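Local coordinates for protein negative regulator of ofd1 (Schizosaccharomyces pombe, PDB 3QTM) that is required for correct translation termination, directly inhibits ofd1 and stabilises the transcription factor domain of sre1 that activates hypoxic gene expression, at residues A[36-41]-A[84-89]; A[102-107]-A[126-131]; A[46-51]-A[74-79]. All coordinates share one frame; numbering follows the deposited sequence.

Contact 1: residues A[36-41]-A[84-89]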
# COMPACT_ATOMS: atom_id res chain seq x y z
N ASP A 36 -13.07 5.81 13.01
CA ASP A 36 -14.25 6.18 12.22
C ASP A 36 -14.88 7.49 12.67
O ASP A 36 -16.09 7.69 12.52
CB ASP A 36 -15.28 5.05 12.24
CG ASP A 36 -14.70 3.71 11.82
OD1 ASP A 36 -14.05 3.65 10.75
OD2 ASP A 36 -14.87 2.72 12.57
N ASP A 37 -14.07 8.39 13.22
CA ASP A 37 -14.52 9.74 13.53
C ASP A 37 -13.97 10.67 12.47
O ASP A 37 -12.95 11.33 12.68
CB ASP A 37 -14.06 10.18 14.91
CG ASP A 37 -14.75 11.45 15.38
OD1 ASP A 37 -14.68 11.74 16.60
OD2 ASP A 37 -15.39 12.15 14.54
N ILE A 38 -14.65 10.73 11.33
CA ILE A 38 -14.15 11.42 10.16
C ILE A 38 -14.24 12.93 10.30
O ILE A 38 -13.38 13.66 9.81
CB ILE A 38 -14.92 10.98 8.90
CG1 ILE A 38 -14.62 9.51 8.60
CG2 ILE A 38 -14.55 11.83 7.72
CD1 ILE A 38 -15.18 9.04 7.28
N ASP A 39 -15.28 13.42 10.96
CA ASP A 39 -15.40 14.86 11.13
C ASP A 39 -14.32 15.41 12.04
O ASP A 39 -13.80 16.49 11.80
CB ASP A 39 -16.80 15.26 11.61
CG ASP A 39 -17.66 15.75 10.47
OD1 ASP A 39 -18.72 15.13 10.22
OD2 ASP A 39 -17.27 16.75 9.80
N ALA A 40 -13.99 14.66 13.09
CA ALA A 40 -12.88 15.04 13.96
C ALA A 40 -11.57 15.04 13.16
O ALA A 40 -10.77 15.97 13.28
CB ALA A 40 -12.76 14.09 15.13
N SER A 41 -11.37 14.00 12.35
CA SER A 41 -10.15 13.90 11.55
C SER A 41 -10.02 15.12 10.66
O SER A 41 -8.95 15.72 10.56
CB SER A 41 -10.15 12.60 10.72
OG SER A 41 -8.88 12.39 10.08
N PHE A 84 -12.27 14.19 1.20
CA PHE A 84 -12.87 15.34 0.53
C PHE A 84 -14.40 15.37 0.56
O PHE A 84 -15.00 16.44 0.53
CB PHE A 84 -12.39 15.43 -0.92
CG PHE A 84 -12.68 16.77 -1.56
CD1 PHE A 84 -11.98 17.90 -1.16
CD2 PHE A 84 -13.65 16.89 -2.53
CE1 PHE A 84 -12.25 19.13 -1.73
CE2 PHE A 84 -13.93 18.13 -3.10
CZ PHE A 84 -13.22 19.25 -2.71
N GLU A 85 -15.01 14.20 0.61
CA GLU A 85 -16.46 14.11 0.57
C GLU A 85 -17.08 14.85 1.76
O GLU A 85 -18.12 15.48 1.63
CB GLU A 85 -16.88 12.64 0.55
CG GLU A 85 -18.38 12.42 0.70
CD GLU A 85 -18.73 10.96 0.96
OE1 GLU A 85 -18.14 10.35 1.89
OE2 GLU A 85 -19.60 10.42 0.23
N ILE A 86 -16.42 14.77 2.91
CA ILE A 86 -16.85 15.49 4.10
C ILE A 86 -16.19 16.87 4.18
O ILE A 86 -16.85 17.86 4.53
CB ILE A 86 -16.52 14.70 5.38
CG1 ILE A 86 -17.28 13.38 5.39
CG2 ILE A 86 -16.88 15.52 6.63
CD1 ILE A 86 -18.77 13.56 5.19
N ALA A 87 -14.90 16.93 3.84
CA ALA A 87 -14.11 18.15 4.00
C ALA A 87 -14.61 19.27 3.10
O ALA A 87 -14.50 20.45 3.44
CB ALA A 87 -12.62 17.87 3.72
N GLN A 88 -15.13 18.90 1.93
CA GLN A 88 -15.60 19.89 0.98
C GLN A 88 -16.71 20.77 1.57
O GLN A 88 -16.90 21.91 1.15
CB GLN A 88 -16.08 19.22 -0.32
CG GLN A 88 -17.35 18.40 -0.18
CD GLN A 88 -17.74 17.71 -1.47
OE1 GLN A 88 -17.60 18.27 -2.55
NE2 GLN A 88 -18.21 16.47 -1.37
N LYS A 89 -17.44 20.23 2.55
CA LYS A 89 -18.52 21.00 3.18
C LYS A 89 -18.01 22.28 3.85
O LYS A 89 -18.79 23.20 4.08
CB LYS A 89 -19.29 20.14 4.20
CG LYS A 89 -19.85 18.86 3.60
CD LYS A 89 -20.87 18.18 4.52
CE LYS A 89 -20.27 17.84 5.88
NZ LYS A 89 -21.21 17.08 6.76
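Ile86 meets Ile38 and Asp39 across a small surface contact that buries 139 Å² and contains no hydrogen bond between the segments. The apolar part is one branch against another: Ile38 CG2 lies 3.9 Å from Ile86 CG1, and the two side chains cross at about a right angle. With CG1 beside its own backbone N (chi1 -66°), Ile38 has CG2 as the branch that meets Ile86.

The polar residue contributes by van der Waals contact alone here, with Asp39 OD2 3.4 Å from Ile86 CG2. The same OD2 finds its charge partner in Arg90, through a salt bridge just beyond 84-89. Lys89 is a looser neighbour, its NZ 4.7 Å from Asp39 OD1; this is too far for contact, though the opposite charges probably attract.

In the fold, the contact sets the start of helix 38-58 against the short helix 84-87 in the N-terminal part of this all-helical, tetratricopeptide-related protein. Helix 15-34 ends just before it in a Schellman motif with Asp36, at positive phi, as the C-prime residue. Asp37 then takes the N-cap position of helix 38-58.

Each segment also carries a local side-chain-to-backbone bond. Ala40 N donates to Asp37 OD2 over 3.2 Å, a capping bond that arrives from above the carboxylate plane, and Gln88 NE2 returns to Glu85 O at 3.2 Å, with that oxygen close to the amide plane of Gln88.

Contact 2: residues A[102-107]-A[126-131]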
# COMPACT_ATOMS: atom_id res chain seq x y z
N ASP A 102 -2.88 17.72 -6.07
CA ASP A 102 -1.90 18.60 -6.71
C ASP A 102 -1.15 19.46 -5.69
O ASP A 102 0.08 19.62 -5.77
CB ASP A 102 -2.55 19.53 -7.73
CG ASP A 102 -3.17 18.78 -8.92
OD1 ASP A 102 -2.79 17.61 -9.16
OD2 ASP A 102 -4.03 19.38 -9.61
N ALA A 103 -1.88 20.05 -4.76
CA ALA A 103 -1.25 20.88 -3.72
C ALA A 103 -0.30 20.05 -2.85
O ALA A 103 0.81 20.48 -2.55
CB ALA A 103 -2.30 21.58 -2.88
N ALA A 104 -0.74 18.85 -2.46
CA ALA A 104 0.12 17.93 -1.69
C ALA A 104 1.44 17.67 -2.40
O ALA A 104 2.51 17.66 -1.77
CB ALA A 104 -0.61 16.61 -1.43
N ILE A 105 1.36 17.41 -3.71
CA ILE A 105 2.53 17.22 -4.55
C ILE A 105 3.42 18.47 -4.57
O ILE A 105 4.62 18.40 -4.34
CB ILE A 105 2.13 16.88 -6.02
CG1 ILE A 105 1.47 15.49 -6.10
CG2 ILE A 105 3.35 17.03 -6.95
CD1 ILE A 105 0.92 15.12 -7.50
N GLU A 106 2.83 19.63 -4.86
CA GLU A 106 3.62 20.85 -4.96
C GLU A 106 4.26 21.22 -3.61
O GLU A 106 5.44 21.62 -3.56
CB GLU A 106 2.75 22.00 -5.47
CG GLU A 106 2.09 21.74 -6.82
CD GLU A 106 3.04 22.00 -7.97
OE1 GLU A 106 4.12 22.58 -7.74
OE2 GLU A 106 2.70 21.63 -9.11
N ARG A 107 3.49 21.08 -2.54
CA ARG A 107 4.00 21.36 -1.19
C ARG A 107 5.20 20.46 -0.89
O ARG A 107 6.22 20.91 -0.39
CB ARG A 107 2.91 21.19 -0.14
CG ARG A 107 3.42 21.23 1.32
CD ARG A 107 4.38 22.38 1.59
NE ARG A 107 3.79 23.68 1.25
CZ ARG A 107 4.41 24.85 1.33
NH1 ARG A 107 5.66 24.92 1.77
NH2 ARG A 107 3.78 25.96 1.00
N ALA A 126 5.72 10.11 -2.51
CA ALA A 126 5.23 8.87 -3.10
C ALA A 126 3.71 8.73 -2.95
O ALA A 126 3.01 8.41 -3.92
CB ALA A 126 5.93 7.68 -2.48
N ARG A 127 3.22 8.98 -1.73
CA ARG A 127 1.78 8.91 -1.44
C ARG A 127 0.97 9.82 -2.37
O ARG A 127 -0.05 9.41 -2.92
CB ARG A 127 1.51 9.23 0.03
CG ARG A 127 2.03 8.14 0.97
CD ARG A 127 1.97 8.53 2.45
NE ARG A 127 0.77 9.29 2.79
CZ ARG A 127 -0.43 8.75 2.94
NH1 ARG A 127 -0.58 7.45 2.75
NH2 ARG A 127 -1.48 9.49 3.27
N ALA A 128 1.44 11.05 -2.56
CA ALA A 128 0.70 12.00 -3.38
C ALA A 128 0.75 11.66 -4.87
O ALA A 128 -0.24 11.82 -5.56
CB ALA A 128 1.17 13.43 -3.13
N TYR A 129 1.91 11.20 -5.35
CA TYR A 129 2.04 10.82 -6.76
C TYR A 129 1.13 9.63 -7.06
O TYR A 129 0.52 9.55 -8.12
CB TYR A 129 3.49 10.46 -7.14
CG TYR A 129 4.45 11.63 -7.23
CD1 TYR A 129 4.12 12.78 -7.94
CD2 TYR A 129 5.70 11.56 -6.64
CE1 TYR A 129 5.00 13.85 -8.02
CE2 TYR A 129 6.59 12.62 -6.71
CZ TYR A 129 6.24 13.76 -7.40
OH TYR A 129 7.13 14.80 -7.47
N LEU A 130 1.04 8.69 -6.12
CA LEU A 130 0.18 7.52 -6.33
C LEU A 130 -1.30 7.91 -6.28
O LEU A 130 -2.10 7.36 -7.05
CB LEU A 130 0.47 6.39 -5.34
CG LEU A 130 1.79 5.64 -5.55
CD1 LEU A 130 2.01 4.60 -4.45
CD2 LEU A 130 1.85 4.98 -6.93
N GLU A 131 -1.67 8.85 -5.42
CA GLU A 131 -3.08 9.28 -5.39
C GLU A 131 -3.42 10.00 -6.69
O GLU A 131 -4.54 9.90 -7.18
CB GLU A 131 -3.43 10.16 -4.19
CG GLU A 131 -3.37 9.43 -2.87
CD GLU A 131 -4.37 8.27 -2.79
OE1 GLU A 131 -5.36 8.26 -3.56
OE2 GLU A 131 -4.17 7.38 -1.94
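Antiparallel helix packing of the kind that builds tetratricopeptide-like folds joins helix 97-110 to helix 119-142, the segment axes approaching to 8.8 Å with 147° between their directions. Ala128 sits at the closest point, its CA 5.7 Å from Ile105 CA, and its small side chain is consistent with so close an approach. Its CB touches Ile105 CG1 at 3.6 Å and Ala104 CB at 4.0 Å, one methyl thus meeting two successive residues of the facing helix.

Ile105 also reaches Tyr129, crossing it at about a right angle. Its first torsion (chi1 -68°) brings CG2 to 3.7 Å from Tyr129 CE1; the same torsion with an extended second one carries CD1 to 4.0 Å from Tyr129 CD1. An alanine at Ile105 would remove both branches and would probably open a gap beside Ala128 and leave Tyr129 CE1 and CD1 without their aliphatic neighbours. The hydroxyl of that ring is hydrogen-bonded to Gln109.

All four touching residues are buried between further helices. Ala104 rests on Leu77 of helix 67-82, while Tyr129 and Leu130 pack on helix 151-170, and Leu130 also meets helix 188-197.

Contact 3: residues A[46-51]-A[74-79]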
# COMPACT_ATOMS: atom_id res chain seq x y z
N PHE A 46 -7.41 20.20 8.76
CA PHE A 46 -7.46 21.62 8.48
C PHE A 46 -6.67 22.43 9.53
O PHE A 46 -6.08 23.45 9.21
CB PHE A 46 -8.92 22.10 8.44
CG PHE A 46 -9.60 21.90 7.11
CD1 PHE A 46 -8.98 22.29 5.94
CD2 PHE A 46 -10.87 21.36 7.04
CE1 PHE A 46 -9.60 22.12 4.70
CE2 PHE A 46 -11.52 21.19 5.82
CZ PHE A 46 -10.88 21.56 4.64
N GLY A 47 -6.68 21.96 10.78
CA GLY A 47 -5.93 22.61 11.85
C GLY A 47 -4.45 22.51 11.55
O GLY A 47 -3.71 23.48 11.72
N THR A 48 -4.01 21.34 11.07
CA THR A 48 -2.62 21.15 10.66
C THR A 48 -2.21 22.15 9.60
O THR A 48 -1.14 22.77 9.68
CB THR A 48 -2.42 19.74 10.09
OG1 THR A 48 -2.92 18.79 11.03
CG2 THR A 48 -0.92 19.46 9.82
N ILE A 49 -3.07 22.32 8.61
CA ILE A 49 -2.80 23.25 7.53
C ILE A 49 -2.67 24.68 8.06
O ILE A 49 -1.72 25.40 7.72
CB ILE A 49 -3.89 23.15 6.43
CG1 ILE A 49 -3.72 21.82 5.69
CG2 ILE A 49 -3.84 24.37 5.48
CD1 ILE A 49 -4.96 21.33 4.90
N HIS A 50 -3.60 25.09 8.91
CA HIS A 50 -3.53 26.42 9.52
C HIS A 50 -2.26 26.62 10.33
O HIS A 50 -1.62 27.67 10.27
CB HIS A 50 -4.75 26.68 10.42
CG HIS A 50 -6.04 26.74 9.67
ND1 HIS A 50 -7.20 26.14 10.14
CD2 HIS A 50 -6.37 27.31 8.49
CE1 HIS A 50 -8.18 26.37 9.28
NE2 HIS A 50 -7.70 27.07 8.27
N GLU A 51 -1.89 25.61 11.11
CA GLU A 51 -0.70 25.74 11.94
C GLU A 51 0.53 25.86 11.03
O GLU A 51 1.43 26.63 11.31
CB GLU A 51 -0.58 24.58 12.92
CG GLU A 51 0.64 24.66 13.83
CD GLU A 51 0.70 25.97 14.64
OE1 GLU A 51 -0.36 26.57 14.95
OE2 GLU A 51 1.83 26.39 14.96
N SER A 74 2.34 18.65 3.37
CA SER A 74 1.90 17.87 2.22
C SER A 74 0.92 16.78 2.65
O SER A 74 -0.09 16.59 2.00
CB SER A 74 3.10 17.24 1.51
OG SER A 74 2.66 16.39 0.47
N SER A 75 1.23 16.08 3.75
CA SER A 75 0.36 15.02 4.25
C SER A 75 -1.03 15.51 4.64
O SER A 75 -2.02 14.82 4.40
CB SER A 75 0.99 14.31 5.44
OG SER A 75 2.14 13.59 5.03
N ALA A 76 -1.10 16.68 5.26
CA ALA A 76 -2.39 17.25 5.61
C ALA A 76 -3.20 17.55 4.34
O ALA A 76 -4.39 17.23 4.27
CB ALA A 76 -2.21 18.51 6.46
N LEU A 77 -2.56 18.16 3.35
CA LEU A 77 -3.22 18.44 2.07
C LEU A 77 -3.76 17.15 1.43
O LEU A 77 -4.89 17.11 0.93
CB LEU A 77 -2.27 19.19 1.11
CG LEU A 77 -1.93 20.63 1.54
CD1 LEU A 77 -0.68 21.15 0.83
CD2 LEU A 77 -3.12 21.58 1.29
N LEU A 78 -2.97 16.09 1.46
CA LEU A 78 -3.39 14.85 0.84
C LEU A 78 -4.61 14.31 1.57
O LEU A 78 -5.50 13.72 0.96
CB LEU A 78 -2.27 13.81 0.88
CG LEU A 78 -2.49 12.62 -0.04
CD1 LEU A 78 -2.73 13.14 -1.45
CD2 LEU A 78 -1.31 11.63 0.00
N ALA A 79 -4.63 14.52 2.89
CA ALA A 79 -5.66 13.94 3.72
C ALA A 79 -6.98 14.64 3.43
O ALA A 79 -8.04 14.02 3.54
CB ALA A 79 -5.30 14.03 5.21
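Thr48 and Ile49 have first torsions in the same range (chi1 -52° and -71°), which sets Thr48 CG2 anti to the threonine's own N and Ile49 CG1 beside the isoleucine's own N. Through these two branches both residues converge on a single methyl of the facing helix, Ala76 CB: Thr48 CG2 approaches it to 3.7 Å, and Ile49 CG1 to the same 3.7 Å. Thr48 CB lies nearly as close, at 3.8 Å, so the threonine presents its carbon side to the alanine. Its hydroxyl serves its own helix instead, hydrogen-bonding to the carbonyl oxygen of Leu44.

Beyond Ala76, Ile49 extends its chain and ends at Leu77, with CD1 4.1 Å from Leu77 CD2. The two side chains cross at about a right angle and meet by their terminal methyls. No hydrogen bond joins the segments, and the contact rests on apolar packing, with 158 Å² buried.

The helices run antiparallel at 144°, and their segment axes come within 8.8 Å. Ile49 CA and Ala76 CA are the nearest pair, 6.3 Å apart, which puts the small residue where the backbones are closest.

Around this pair, Thr48 also leans on Leu22 and Leu25 of helix 15-34, Leu77 reaches Tyr100 and Arg107 of helix 97-110, and Leu78 lies against helix 119-142. Helix 67-82 is therefore packed between helix 38-58 and helices 97-110 and 119-142.

All three contacts lie in the N-terminal, Nro1-family part of the chain. Contacts 1 and 3 share helix 38-58, have centres about 13 Å apart and touch where Ala87 meets Phe46; contact 3 is formed by residues that lie between the two segments of contact 1. Contact 2 comes later in the sequence. It lies about 13 Å from contact 3 and about 19 Å from contact 1, centre to centre, and does not touch contact 1. Contacts 2 and 3 are joined directly by the probable hydrogen bond of Ala104 O with Ser74 OG and by packing of Arg107 on Leu77 and of Arg127 on Leu78. Helix 67-82 thus links helix 38-58 to helices 97-110 and 119-142 in one continuous packed array.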